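PDB 4YXT: polyketide biosynthesis 3-hydroxy-3-methylglutaryl-ACP synthase PksG, which catalyses the aldol condensation of acetyl-AcpK with a beta-ketothioester polyketide intermediate carried on PksL, a step in the synthesis of the antibiotic bacillaene. Local coordinates for residues G13-L18 with V44-E49; G189-Y194 with E333-I338; L76-S81 with F108-A113. The protein carries 1 engineered substitution. All blocks are in the same frame, centred on the assembly; numbering follows the deposited sequence.

Contacts 2 and 3 are strand pairs in the two halves of the thiolase-like core, their centres about 19 Å apart and their nearest atoms about 8 Å apart, and both reach the second subunit of the dimer. Contact 3 runs up to the likely catalytic residues: the side chain of Ser81 is about 5 Å from that of Ala82, an engineered residue at the proposed proton donor/acceptor position, and Cys114, the probable acyl-thioester nucleophile, directly follows 108-113. In contact 2 the Tyr335 side chain is about 9 Å from that of His250, the other presumed proton donor/acceptor. Contact 1 lies at a separate small sheet, its centre about 33 Å from that of contact 2 and 21 Å from that of contact 3.

Contact 1. Residues G13-L18 with V44-E49; sequences GGTAYL and VALPYE
A single backbone bond joins strand 16-19 to the loop after strand 41-43: Val44 N gives its hydrogen to Ala16 O at 2.9 Å and a nearly straight 169°, meeting the carbonyl from above its plane. Leu18 CB packs 4.1 Å from Val44 CG2, the branch that stands beside the valine's own backbone N. Leu46, with CG anti to the carbonyl carbon (chi1 -54°), crosses Thr15 obliquely; its CD1 is pressed tightly to 3.0 Å from Thr15 OG1 and rests 4.1 Å from Ala16 CB. Thr15 OG1 occupies the crowded position between N and the carbonyl carbon (chi1 55°) and meets Glu49 tip to tip, in a weak hydrogen bond of 3.2 Å to OE2. The other carboxylate oxygen, Glu49 OE1, accepts from Leu46 N at 2.8 Å through its anti lone pair, so the glutamate bridges the type I turn Leu46-Glu49. The loop thus prolongs the antiparallel pairing of strands 41-43 and 16-19 in a small sheet completed by strand 360-361, away from the active site. Around it, Ile394 of helix 392-397 packs on Leu46 and Tyr48, and Phe54 of helix 51-64 on Ala45 and Glu49.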
loop_
_atom_site.group_PDB
_atom_site.type_symbol
_atom_site.label_atom_id
_atom_site.label_comp_id
_atom_site.label_asym_id
_atom_site.label_seq_id
_atom_site.Cartn_x
_atom_site.Cartn_y
_atom_site.Cartn_z
ATOM N N GLY A 13 11.498 11.865 15.440
ATOM C CA GLY A 13 12.511 12.446 14.553
ATOM C C GLY A 13 13.936 12.059 14.881
ATOM O O GLY A 13 14.836 12.876 14.793
ATOM N N GLY A 14 14.136 10.802 15.234
ATOM C CA GLY A 14 15.462 10.218 15.296
ATOM C C GLY A 14 16.001 10.285 16.710
ATOM O O GLY A 14 15.484 11.005 17.563
ATOM N N THR A 15 17.055 9.527 16.934
ATOM C CA THR A 15 17.768 9.542 18.189
ATOM C C THR A 15 19.053 10.374 17.994
ATOM O O THR A 15 19.763 10.661 18.949
ATOM C CB THR A 15 18.123 8.106 18.587
ATOM O OG1 THR A 15 18.844 7.523 17.526
ATOM C CG2 THR A 15 16.929 7.261 18.741
ATOM N N ALA A 16 19.356 10.762 16.755
ATOM C CA ALA A 16 20.576 11.506 16.449
ATOM C C ALA A 16 20.274 12.521 15.384
ATOM O O ALA A 16 19.456 12.260 14.496
ATOM C CB ALA A 16 21.682 10.574 15.991
ATOM N N TYR A 17 20.914 13.682 15.458
ATOM C CA TYR A 17 20.761 14.677 14.393
ATOM C C TYR A 17 22.075 15.230 13.958
ATOM O O TYR A 17 23.113 14.908 14.556
ATOM C CB TYR A 17 19.828 15.795 14.786
ATOM C CG TYR A 17 20.371 16.768 15.786
ATOM C CD1 TYR A 17 20.777 18.030 15.378
ATOM C CD2 TYR A 17 20.475 16.430 17.147
ATOM C CE1 TYR A 17 21.272 18.952 16.283
ATOM C CE2 TYR A 17 20.980 17.342 18.070
ATOM C CZ TYR A 17 21.382 18.609 17.616
ATOM O OH TYR A 17 21.881 19.535 18.469
ATOM N N LEU A 18 22.032 15.994 12.858
ATOM C CA LEU A 18 23.189 16.750 12.369
ATOM C C LEU A 18 22.844 18.210 12.271
ATOM O O LEU A 18 21.738 18.582 11.872
ATOM C CB LEU A 18 23.666 16.237 11.015
ATOM C CG LEU A 18 25.019 16.800 10.573
ATOM C CD1 LEU A 18 26.162 16.064 11.275
ATOM C CD2 LEU A 18 25.143 16.742 9.061
ATOM N N VAL A 44 19.290 11.779 11.600
ATOM C CA VAL A 44 20.103 10.786 10.876
ATOM C C VAL A 44 19.869 9.391 11.505
ATOM O O VAL A 44 20.186 9.148 12.685
ATOM C CB VAL A 44 21.602 11.155 10.864
ATOM C CG1 VAL A 44 22.411 10.190 9.982
ATOM C CG2 VAL A 44 21.818 12.597 10.410
ATOM N N ALA A 45 19.238 8.497 10.736
ATOM C CA ALA A 45 19.028 7.125 11.173
ATOM C C ALA A 45 20.383 6.407 11.358
ATOM O O ALA A 45 21.259 6.460 10.488
ATOM C CB ALA A 45 18.180 6.357 10.164
ATOM N N LEU A 46 20.513 5.720 12.489
ATOM C CA LEU A 46 21.675 4.913 12.793
ATOM C C LEU A 46 21.484 3.465 12.325
ATOM O O LEU A 46 20.346 3.010 12.088
ATOM C CB LEU A 46 21.913 4.943 14.294
ATOM C CG LEU A 46 22.015 6.361 14.858
ATOM C CD1 LEU A 46 21.375 6.527 16.237
ATOM C CD2 LEU A 46 23.475 6.728 14.884
ATOM N N PRO A 47 22.600 2.726 12.198
ATOM C CA PRO A 47 22.593 1.344 11.739
ATOM C C PRO A 47 21.622 0.428 12.478
ATOM O O PRO A 47 21.148 -0.556 11.903
ATOM C CB PRO A 47 24.040 0.909 12.007
ATOM C CG PRO A 47 24.812 2.143 11.729
ATOM C CD PRO A 47 23.979 3.234 12.323
ATOM N N TYR A 48 21.326 0.728 13.737
ATOM C CA TYR A 48 20.419 -0.109 14.501
ATOM C C TYR A 48 19.016 0.519 14.589
ATOM O O TYR A 48 18.254 0.255 15.499
ATOM C CB TYR A 48 20.998 -0.427 15.885
ATOM C CG TYR A 48 21.666 0.720 16.557
ATOM C CD1 TYR A 48 23.063 0.855 16.563
ATOM C CD2 TYR A 48 20.909 1.705 17.171
ATOM C CE1 TYR A 48 23.662 1.939 17.203
ATOM C CE2 TYR A 48 21.493 2.774 17.799
ATOM C CZ TYR A 48 22.857 2.890 17.820
ATOM O OH TYR A 48 23.375 3.982 18.473
ATOM N N GLU A 49 18.706 1.399 13.653
ATOM C CA GLU A 49 17.347 1.869 13.510
ATOM C C GLU A 49 16.951 1.451 12.122
ATOM O O GLU A 49 17.805 1.218 11.262
ATOM C CB GLU A 49 17.274 3.343 13.674
ATOM C CG GLU A 49 17.681 3.808 15.050
ATOM C CD GLU A 49 17.709 5.300 15.108
ATOM O OE1 GLU A 49 18.586 5.915 14.449
ATOM O OE2 GLU A 49 16.805 5.843 15.758
#

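Contact 2. Residues G189-Y194 with E333-I338; sequences GANGYY and EFYSGI
Gly192 and Phe334 form an antiparallel hydrogen-bonded pair in which each residue satisfies both backbone polar atoms of the other. Gly192 N donates to Phe334 O at 3.0 Å in the plane of that carbonyl, and Phe334 N returns a bond of 2.9 Å to Gly192 O, this time from above the carbonyl plane. Asn191 CA-H points at Phe334 O and Glu333 CA-H at Gly192 O. Toward Ala190, the centre of an inverse gamma turn, the strands no longer bond directly: a water lies 2.8 Å from Ala190 O, to which it can donate, and accepts from Ser336 N at 3.2 Å, bridging the gap. Ser336 OG, in the crowded position between N and the carbonyl carbon, is served by Asp187 and Tyr231.

On the face of Asn191, Tyr193, Glu333 and Tyr335, Glu333 CG is anti to the backbone N (chi1 -172°) and the chain beyond it is extended, so it runs alongside Tyr193. Its carboxylate meets the edge of that ring, the two planes 80° apart, with Glu333 OE1 3.8 Å from Tyr193 CD1. Glu333 OE1 also lies 2.9 Å from Asn191 OD1 as modelled, although the amide is probably turned over. The buried carboxylate is held at both oxygens, OE1 by a salt bridge to Arg106 of the second subunit and OE2 by Tyr115 OH, a pairing that would favour its ionised form. Tyr193 OH bonds Glu75 of the second subunit, while Tyr335 OH is bonded to Thr118.

These neighbouring antiparallel strands belong to one of the two mixed sheets of the thiolase-like fold. Helix 116-130 covers the Glu333 face and helix 213-234 the Phe334 side, as in the layered alpha-beta architecture of this superfamily.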
loop_
_atom_site.group_PDB
_atom_site.type_symbol
_atom_site.label_atom_id
_atom_site.label_comp_id
_atom_site.label_asym_id
_atom_site.label_seq_id
_atom_site.Cartn_x
_atom_site.Cartn_y
_atom_site.Cartn_z
ATOM N N GLY A 189 -15.511 14.482 2.632
ATOM C CA GLY A 189 -15.719 14.673 1.186
ATOM C C GLY A 189 -15.109 15.954 0.648
ATOM O O GLY A 189 -15.152 16.212 -0.548
ATOM N N ALA A 190 -14.555 16.756 1.543
ATOM C CA ALA A 190 -13.872 18.009 1.233
ATOM C C ALA A 190 -12.415 17.685 0.860
ATOM O O ALA A 190 -11.481 17.808 1.693
ATOM C CB ALA A 190 -13.914 18.930 2.435
ATOM N N ASN A 191 -12.256 17.214 -0.373
ATOM C CA ASN A 191 -11.017 16.549 -0.862
ATOM C C ASN A 191 -10.856 16.851 -2.348
ATOM O O ASN A 191 -11.760 16.559 -3.128
ATOM C CB ASN A 191 -11.108 14.996 -0.717
ATOM C CG ASN A 191 -11.325 14.562 0.715
ATOM O OD1 ASN A 191 -10.387 14.238 1.440
ATOM N ND2 ASN A 191 -12.567 14.613 1.153
ATOM N N GLY A 192 -9.711 17.403 -2.736
ATOM C CA GLY A 192 -9.370 17.533 -4.118
ATOM C C GLY A 192 -8.105 16.744 -4.339
ATOM O O GLY A 192 -7.024 17.186 -3.938
ATOM N N TYR A 193 -8.234 15.568 -4.959
ATOM C CA TYR A 193 -7.071 14.712 -5.250
ATOM C C TYR A 193 -6.783 14.768 -6.738
ATOM O O TYR A 193 -7.681 14.969 -7.556
ATOM C CB TYR A 193 -7.312 13.256 -4.770
ATOM C CG TYR A 193 -8.770 12.741 -4.777
ATOM C CD1 TYR A 193 -9.468 12.552 -3.585
ATOM C CD2 TYR A 193 -9.453 12.427 -5.974
ATOM C CE1 TYR A 193 -10.791 12.088 -3.564
ATOM C CE2 TYR A 193 -10.776 11.946 -5.949
ATOM C CZ TYR A 193 -11.438 11.749 -4.728
ATOM O OH TYR A 193 -12.788 11.285 -4.663
ATOM N N TYR A 194 -5.515 14.578 -7.111
ATOM C CA TYR A 194 -5.110 14.783 -8.453
ATOM C C TYR A 194 -3.778 14.040 -8.683
ATOM O O TYR A 194 -2.885 14.079 -7.835
ATOM C CB TYR A 194 -5.002 16.307 -8.699
ATOM C CG TYR A 194 -4.473 16.735 -10.067
ATOM C CD1 TYR A 194 -5.300 16.787 -11.189
ATOM C CD2 TYR A 194 -3.149 17.125 -10.199
ATOM C CE1 TYR A 194 -4.801 17.183 -12.421
ATOM C CE2 TYR A 194 -2.651 17.533 -11.406
ATOM C CZ TYR A 194 -3.465 17.546 -12.516
ATOM O OH TYR A 194 -2.863 17.941 -13.702
ATOM N N GLU A 333 -3.165 15.617 -3.004
ATOM C CA GLU A 333 -4.462 15.834 -2.412
ATOM C C GLU A 333 -4.474 17.071 -1.493
ATOM O O GLU A 333 -3.543 17.280 -0.728
ATOM C CB GLU A 333 -4.936 14.628 -1.605
ATOM C CG GLU A 333 -6.419 14.720 -1.097
ATOM C CD GLU A 333 -7.032 13.345 -0.674
ATOM O OE1 GLU A 333 -8.125 13.303 -0.061
ATOM O OE2 GLU A 333 -6.447 12.264 -0.953
ATOM N N PHE A 334 -5.578 17.830 -1.553
ATOM C CA PHE A 334 -5.816 18.908 -0.652
ATOM C C PHE A 334 -7.045 18.573 0.126
ATOM O O PHE A 334 -8.066 18.273 -0.446
ATOM C CB PHE A 334 -6.009 20.225 -1.406
ATOM C CG PHE A 334 -6.207 21.388 -0.511
ATOM C CD1 PHE A 334 -7.488 21.777 -0.128
ATOM C CD2 PHE A 334 -5.120 22.096 -0.028
ATOM C CE1 PHE A 334 -7.660 22.842 0.722
ATOM C CE2 PHE A 334 -5.287 23.185 0.821
ATOM C CZ PHE A 334 -6.546 23.549 1.215
ATOM N N TYR A 335 -6.969 18.707 1.432
ATOM C CA TYR A 335 -8.103 18.465 2.266
ATOM C C TYR A 335 -7.988 19.294 3.533
ATOM O O TYR A 335 -6.974 19.928 3.775
ATOM C CB TYR A 335 -8.147 16.977 2.647
ATOM C CG TYR A 335 -6.873 16.373 3.200
ATOM C CD1 TYR A 335 -5.760 16.189 2.415
ATOM C CD2 TYR A 335 -6.807 15.951 4.531
ATOM C CE1 TYR A 335 -4.616 15.593 2.917
ATOM C CE2 TYR A 335 -5.672 15.368 5.043
ATOM C CZ TYR A 335 -4.586 15.187 4.235
ATOM O OH TYR A 335 -3.487 14.574 4.760
ATOM N N SER A 336 -9.038 19.272 4.343
ATOM C CA SER A 336 -9.160 20.187 5.445
ATOM C C SER A 336 -9.748 19.489 6.632
ATOM O O SER A 336 -10.337 18.406 6.498
ATOM C CB SER A 336 -10.051 21.369 5.067
ATOM O OG SER A 336 -11.353 20.923 4.834
ATOM N N GLY A 337 -9.497 20.076 7.794
ATOM C CA GLY A 337 -10.038 19.594 9.043
ATOM C C GLY A 337 -9.949 20.646 10.140
ATOM O O GLY A 337 -9.219 21.658 9.984
ATOM N N ILE A 338 -10.745 20.417 11.199
ATOM C CA ILE A 338 -10.833 21.300 12.342
ATOM C C ILE A 338 -10.103 20.762 13.578
ATOM O O ILE A 338 -10.229 19.584 13.925
ATOM C CB ILE A 338 -12.330 21.594 12.674
ATOM C CG1 ILE A 338 -12.885 22.542 11.618
ATOM C CG2 ILE A 338 -12.459 22.192 14.079
ATOM C CD1 ILE A 338 -14.375 22.735 11.632
HETATM O O HOH W 1 -11.198 16.916 4.282
#

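Contact 3. Residues L76-S81 with F108-A113; sequences LLITCS and FEVKQA
This parallel strand pair is the core of a beta-alpha-beta unit in which strand 74-80 crosses over through helix 91-99 to strand 106-111, next to it in the sheet. Four backbone bonds alternate along it: Phe108 N to Leu77 O, Thr79 N to Phe108 O at 3.0 Å, Val110 N to Thr79 O at 2.8 Å, and Ser81 N to Val110 O. On one face Phe108 CG takes the crowded position between N and the carbonyl carbon (chi1 55°), and the ring runs alongside Ile78, whose CG1 makes an off-centre CH-pi contact 4.1 Å from the ring centroid. Leu76 CD1 reaches Phe108 CE1 obliquely at 3.6 Å, while Ile78 CG2 and Val110 CG2 lie side by side.

On the reverse face the aliphatic part of Glu109, CG anti to N, passes Thr79 O, and its OE2 accepts from a water 2.5 Å away that also donates to Ser81 O. A second water donates to Ser81 O and Ala113 O and accepts from Gln112 N, tying the strand ends together just before the presumed nucleophile Cys114.

Glu109 OE1 takes the backbone N of Leu91 in helix 91-99. Glu109 OE2 forms a salt bridge with Lys111 of the second subunit, and Lys111 NZ one with Glu109 of that subunit, whose antiparallel strand continues the sheet. Helix 116-130 packs on Leu76, Cys80 and Val110, and strand 137-145 flanks strand 74-80.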
loop_
_atom_site.group_PDB
_atom_site.type_symbol
_atom_site.label_atom_id
_atom_site.label_comp_id
_atom_site.label_asym_id
_atom_site.label_seq_id
_atom_site.Cartn_x
_atom_site.Cartn_y
_atom_site.Cartn_z
ATOM N N LEU A 76 -7.118 -1.538 12.257
ATOM C CA LEU A 76 -6.445 -1.282 10.995
ATOM C C LEU A 76 -5.089 -0.726 11.317
ATOM O O LEU A 76 -5.003 0.282 11.977
ATOM C CB LEU A 76 -7.268 -0.278 10.177
ATOM C CG LEU A 76 -6.786 0.193 8.812
ATOM C CD1 LEU A 76 -6.597 -0.954 7.843
ATOM C CD2 LEU A 76 -7.815 1.151 8.228
ATOM N N LEU A 77 -4.025 -1.398 10.906
ATOM C CA LEU A 77 -2.720 -0.843 11.013
ATOM C C LEU A 77 -2.157 -0.666 9.591
ATOM O O LEU A 77 -2.062 -1.636 8.845
ATOM C CB LEU A 77 -1.813 -1.765 11.862
ATOM C CG LEU A 77 -0.324 -1.355 11.798
ATOM C CD1 LEU A 77 -0.046 0.033 12.299
ATOM C CD2 LEU A 77 0.569 -2.316 12.529
ATOM N N ILE A 78 -1.790 0.548 9.217
ATOM C CA ILE A 78 -1.329 0.825 7.853
ATOM C C ILE A 78 -0.008 1.514 7.997
ATOM O O ILE A 78 0.055 2.555 8.640
ATOM C CB ILE A 78 -2.276 1.765 7.063
ATOM C CG1 ILE A 78 -3.657 1.109 6.840
ATOM C CG2 ILE A 78 -1.682 2.194 5.711
ATOM C CD1 ILE A 78 -4.658 2.046 6.166
ATOM N N THR A 79 1.035 0.959 7.386
ATOM C CA THR A 79 2.314 1.597 7.376
ATOM C C THR A 79 2.517 2.204 6.005
ATOM O O THR A 79 2.278 1.560 4.985
ATOM C CB THR A 79 3.450 0.653 7.848
ATOM O OG1 THR A 79 3.193 0.244 9.189
ATOM C CG2 THR A 79 4.771 1.408 7.963
ATOM N N CYS A 80 2.859 3.481 5.982
ATOM C CA CYS A 80 3.061 4.222 4.739
ATOM C C CYS A 80 4.551 4.461 4.631
ATOM O O CYS A 80 5.167 5.081 5.532
ATOM C CB CYS A 80 2.345 5.526 4.795
ATOM S SG CYS A 80 0.615 5.385 5.384
ATOM N N SER A 81 5.167 3.951 3.579
ATOM C CA SER A 81 6.613 4.135 3.448
ATOM C C SER A 81 7.075 4.045 2.006
ATOM O O SER A 81 6.354 3.523 1.160
ATOM C CB SER A 81 7.381 3.125 4.333
ATOM O OG SER A 81 8.836 3.305 4.160
ATOM N N PHE A 108 -1.220 -3.834 6.619
ATOM C CA PHE A 108 -0.587 -3.712 5.300
ATOM C C PHE A 108 0.174 -2.395 5.142
ATOM O O PHE A 108 0.153 -1.535 6.030
ATOM C CB PHE A 108 -1.589 -3.883 4.131
ATOM C CG PHE A 108 -2.781 -2.940 4.188
ATOM C CD1 PHE A 108 -3.888 -3.271 4.919
ATOM C CD2 PHE A 108 -2.733 -1.708 3.565
ATOM C CE1 PHE A 108 -4.980 -2.462 4.956
ATOM C CE2 PHE A 108 -3.828 -0.862 3.592
ATOM C CZ PHE A 108 -4.958 -1.248 4.293
ATOM N N GLU A 109 0.864 -2.268 4.010
ATOM C CA GLU A 109 1.700 -1.201 3.740
ATOM C C GLU A 109 1.155 -0.534 2.500
ATOM O O GLU A 109 0.636 -1.222 1.590
ATOM C CB GLU A 109 3.126 -1.783 3.403
ATOM C CG GLU A 109 4.264 -0.809 3.484
ATOM C CD GLU A 109 5.680 -1.462 3.361
ATOM O OE1 GLU A 109 6.121 -2.367 4.178
ATOM O OE2 GLU A 109 6.387 -0.973 2.460
ATOM N N VAL A 110 1.362 0.790 2.432
ATOM C CA VAL A 110 0.957 1.607 1.318
ATOM C C VAL A 110 2.127 2.440 0.818
ATOM O O VAL A 110 2.910 2.977 1.628
ATOM C CB VAL A 110 -0.192 2.573 1.707
ATOM C CG1 VAL A 110 -0.320 3.634 0.656
ATOM C CG2 VAL A 110 -1.481 1.795 1.754
ATOM N N LYS A 111 2.194 2.562 -0.509
ATOM C CA LYS A 111 3.347 3.097 -1.253
ATOM C C LYS A 111 2.803 4.082 -2.282
ATOM O O LYS A 111 1.899 3.761 -3.068
ATOM C CB LYS A 111 4.105 1.976 -1.972
ATOM C CG LYS A 111 5.415 2.418 -2.638
ATOM C CD LYS A 111 5.836 1.562 -3.862
ATOM C CE LYS A 111 6.335 0.192 -3.401
ATOM N NZ LYS A 111 6.546 -0.806 -4.496
ATOM N N GLN A 112 3.327 5.302 -2.235
ATOM C CA GLN A 112 3.201 6.242 -3.352
ATOM C C GLN A 112 4.050 7.458 -3.054
ATOM O O GLN A 112 3.577 8.566 -3.010
ATOM C CB GLN A 112 1.734 6.608 -3.650
ATOM C CG GLN A 112 1.505 7.548 -4.833
ATOM C CD GLN A 112 2.611 7.552 -5.870
ATOM O OE1 GLN A 112 3.210 8.584 -6.159
ATOM N NE2 GLN A 112 2.872 6.416 -6.446
ATOM N N ALA A 113 5.332 7.203 -2.887
ATOM C CA ALA A 113 6.317 8.210 -2.499
ATOM C C ALA A 113 5.746 9.011 -1.367
ATOM O O ALA A 113 5.175 8.415 -0.474
ATOM C CB ALA A 113 6.752 9.077 -3.697
HETATM O O HOH W 2 5.602 5.370 -0.579
HETATM O O HOH W 3 6.571 0.689 0.574
#